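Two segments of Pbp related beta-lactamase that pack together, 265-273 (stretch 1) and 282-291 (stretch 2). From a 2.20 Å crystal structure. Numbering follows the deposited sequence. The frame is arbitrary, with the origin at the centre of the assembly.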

# COMPACT_ATOMS: atom_id res chain seq x y z
N GLU A 265 16.18 -7.24 59.83
CA GLU A 265 17.07 -8.33 59.46
C GLU A 265 16.31 -9.50 58.87
O GLU A 265 16.85 -10.26 58.06
N LYS A 266 15.06 -9.66 59.26
CA LYS A 266 14.25 -10.74 58.72
C LYS A 266 13.99 -10.45 57.25
O LYS A 266 14.03 -11.34 56.41
N MET A 267 13.73 -9.18 56.94
CA MET A 267 13.45 -8.75 55.58
C MET A 267 14.66 -8.86 54.66
O MET A 267 14.51 -9.07 53.46
N GLU A 268 15.86 -8.73 55.23
CA GLU A 268 17.10 -8.80 54.46
C GLU A 268 17.68 -10.20 54.39
O GLU A 268 18.80 -10.39 53.92
N THR A 269 16.92 -11.19 54.85
CA THR A 269 17.40 -12.57 54.84
C THR A 269 16.95 -13.33 53.59
O THR A 269 15.77 -13.33 53.24
N SER A 270 17.89 -13.97 52.92
CA SER A 270 17.57 -14.72 51.72
C SER A 270 16.92 -16.06 52.09
O SER A 270 17.59 -16.97 52.57
N TYR A 271 15.61 -16.16 51.87
CA TYR A 271 14.86 -17.38 52.18
C TYR A 271 14.79 -18.32 50.98
O TYR A 271 14.60 -19.52 51.14
N ILE A 272 14.95 -17.78 49.78
CA ILE A 272 14.87 -18.61 48.59
C ILE A 272 15.65 -18.03 47.42
O ILE A 272 15.80 -16.82 47.29
N LYS A 273 16.16 -18.92 46.57
CA LYS A 273 16.95 -18.52 45.40
C LYS A 273 16.04 -18.03 44.27
O LYS A 273 14.96 -18.59 44.04
N GLU A 282 21.98 -14.58 44.18
CA GLU A 282 20.99 -13.65 44.70
C GLU A 282 19.70 -14.40 45.03
O GLU A 282 19.35 -15.37 44.36
N GLY A 283 19.01 -13.96 46.08
CA GLY A 283 17.78 -14.60 46.49
C GLY A 283 16.70 -13.59 46.82
O GLY A 283 16.80 -12.41 46.45
N TYR A 284 15.66 -14.03 47.51
CA TYR A 284 14.56 -13.15 47.87
C TYR A 284 14.28 -13.19 49.37
O TYR A 284 14.24 -14.26 49.98
N GLY A 285 14.11 -12.01 49.95
CA GLY A 285 13.80 -11.89 51.36
C GLY A 285 12.34 -11.46 51.44
O GLY A 285 11.48 -12.10 50.84
N TYR A 286 12.04 -10.39 52.18
CA TYR A 286 10.66 -9.92 52.28
C TYR A 286 10.47 -8.63 51.46
O TYR A 286 10.78 -7.54 51.94
N GLY A 287 9.96 -8.78 50.24
CA GLY A 287 9.74 -7.63 49.37
C GLY A 287 11.08 -6.96 49.12
O GLY A 287 11.18 -5.74 48.99
N LEU A 288 12.12 -7.77 49.05
CA LEU A 288 13.47 -7.27 48.86
C LEU A 288 14.35 -8.34 48.23
O LEU A 288 14.34 -9.50 48.67
N ILE A 289 15.11 -7.96 47.21
CA ILE A 289 16.00 -8.89 46.54
C ILE A 289 17.35 -8.87 47.26
O ILE A 289 17.82 -7.81 47.70
N ILE A 290 17.98 -10.04 47.40
CA ILE A 290 19.25 -10.12 48.11
C ILE A 290 20.41 -10.43 47.16
O ILE A 290 20.33 -11.37 46.38
N TYR A 291 21.47 -9.63 47.23
CA TYR A 291 22.66 -9.81 46.38
C TYR A 291 23.89 -10.06 47.27
O TYR A 291 24.57 -9.12 47.67

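The end of a helix, the loop that follows and a short strand pack against stretch 2 through three backbone hydrogen bonds, a tyrosine stack and a modest apolar cluster. Tyr286 (chi1 m) points toward stretch 1, and Tyr271 (m), which starts sideways, brings its ring against it: an offset stack with centroids 4.7 Å apart and planes at 17°. Flat rings pack closely while leaving their hydroxyls free for polar work. Tyr271 OH donates to Lys266 O (2.6 Å), and one water lies 2.9 Å from both Tyr271 OH and Tyr286 OH, donating to the former. Beside the stack, the flexible, apolar chain of Met267 (m, t, p) sets its CG 3.9 Å from Tyr286 CB, while Tyr286 N donates to Met267 O (3.1 Å). Leu288 and Ile290 also point toward stretch 1; Leu288 (chi1 -123°, between wells; chi2 p) brings CD2 to 4.4 Å from Met267 CB, and Ile290 (m, m) brings CD1 to 3.6 Å from Glu268 O. Glycine suits two close approaches of the backbone: a CB on Gly285 would clash with Met267 O and Thr269 O, and one on Gly283 with Ser270 OG and Ile272 O. At the antiparallel bridge, Ile272 (t, t) and Tyr284 (t) share a sheet face, with Ile272 CG2 4.0 Å from Tyr284 CB. Lys273 points away, yet a second water accepts from its NZ (2.6 Å) and donates to Glu282 O (3.1 Å).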

# COMPACT_ATOMS: atom_id res chain seq x y z
CB GLU A 265 17.87 -8.78 60.68
CG GLU A 265 19.09 -7.90 60.91
CD GLU A 265 19.68 -8.10 62.28
OE1 GLU A 265 19.81 -9.28 62.71
OE2 GLU A 265 20.03 -7.08 62.92
CB LYS A 266 12.91 -10.84 59.47
CG LYS A 266 12.98 -11.54 60.82
CD LYS A 266 11.59 -11.89 61.34
CE LYS A 266 11.67 -12.59 62.69
NZ LYS A 266 12.34 -11.74 63.71
CB MET A 267 12.94 -7.30 55.58
CG MET A 267 11.63 -7.12 56.32
SD MET A 267 11.10 -5.39 56.42
CE MET A 267 10.75 -5.06 54.68
CB GLU A 268 18.16 -7.86 55.07
CG GLU A 268 17.72 -6.41 55.20
CD GLU A 268 18.78 -5.52 55.84
OE1 GLU A 268 19.82 -6.05 56.29
OE2 GLU A 268 18.57 -4.28 55.90
CB THR A 269 16.91 -13.34 56.09
OG1 THR A 269 17.35 -12.67 57.27
CG2 THR A 269 17.47 -14.77 56.10
CB SER A 270 18.83 -14.97 50.89
OG SER A 270 18.52 -15.56 49.64
CB TYR A 271 13.44 -17.03 52.61
CG TYR A 271 13.38 -16.16 53.83
CD1 TYR A 271 13.60 -16.70 55.11
CD2 TYR A 271 13.17 -14.79 53.72
CE1 TYR A 271 13.61 -15.88 56.24
CE2 TYR A 271 13.19 -13.97 54.84
CZ TYR A 271 13.41 -14.52 56.09
OH TYR A 271 13.42 -13.70 57.20
CB ILE A 272 13.38 -18.83 48.20
CG1 ILE A 272 13.27 -19.96 47.17
CG2 ILE A 272 12.78 -17.52 47.68
CD1 ILE A 272 11.84 -20.27 46.75
CB LYS A 273 17.80 -19.70 44.93
CG LYS A 273 18.89 -19.38 43.91
CD LYS A 273 19.54 -20.66 43.37
CE LYS A 273 20.67 -20.39 42.37
NZ LYS A 273 20.19 -19.72 41.12
CB GLU A 282 20.69 -12.52 43.70
CG GLU A 282 20.92 -12.87 42.25
CD GLU A 282 22.36 -12.64 41.81
OE1 GLU A 282 22.86 -11.50 41.94
OE2 GLU A 282 22.99 -13.60 41.32
CB TYR A 284 13.28 -13.55 47.11
CG TYR A 284 12.34 -12.38 46.84
CD1 TYR A 284 12.57 -11.51 45.78
CD2 TYR A 284 11.23 -12.14 47.67
CE1 TYR A 284 11.72 -10.42 45.54
CE2 TYR A 284 10.38 -11.05 47.44
CZ TYR A 284 10.63 -10.19 46.38
OH TYR A 284 9.81 -9.11 46.16
CB TYR A 286 10.27 -9.69 53.74
CG TYR A 286 10.12 -10.95 54.56
CD1 TYR A 286 9.98 -12.20 53.95
CD2 TYR A 286 10.07 -10.90 55.95
CE1 TYR A 286 9.80 -13.35 54.70
CE2 TYR A 286 9.90 -12.04 56.72
CZ TYR A 286 9.77 -13.27 56.09
OH TYR A 286 9.59 -14.42 56.85
CB LEU A 288 14.04 -6.88 50.22
CG LEU A 288 14.54 -5.46 50.51
CD1 LEU A 288 13.65 -4.40 49.88
CD2 LEU A 288 14.62 -5.30 52.03
CB ILE A 289 16.18 -8.51 45.06
CG1 ILE A 289 14.81 -8.51 44.37
CG2 ILE A 289 17.12 -9.50 44.37
CD1 ILE A 289 14.86 -8.14 42.89
CB ILE A 290 19.16 -11.21 49.21
CG1 ILE A 290 17.86 -11.02 50.00
CG2 ILE A 290 20.36 -11.12 50.15
CD1 ILE A 290 17.67 -9.61 50.57
CB TYR A 291 22.92 -8.54 45.56
CG TYR A 291 21.77 -8.00 44.72
CD1 TYR A 291 21.71 -8.23 43.34
CD2 TYR A 291 20.79 -7.19 45.29
CE1 TYR A 291 20.71 -7.65 42.56
CE2 TYR A 291 19.78 -6.60 44.52
CZ TYR A 291 19.75 -6.83 43.16
OH TYR A 291 18.77 -6.23 42.41
O HOH W 1 11.44 -14.55 59.08
O HOH W 2 20.00 -17.23 41.92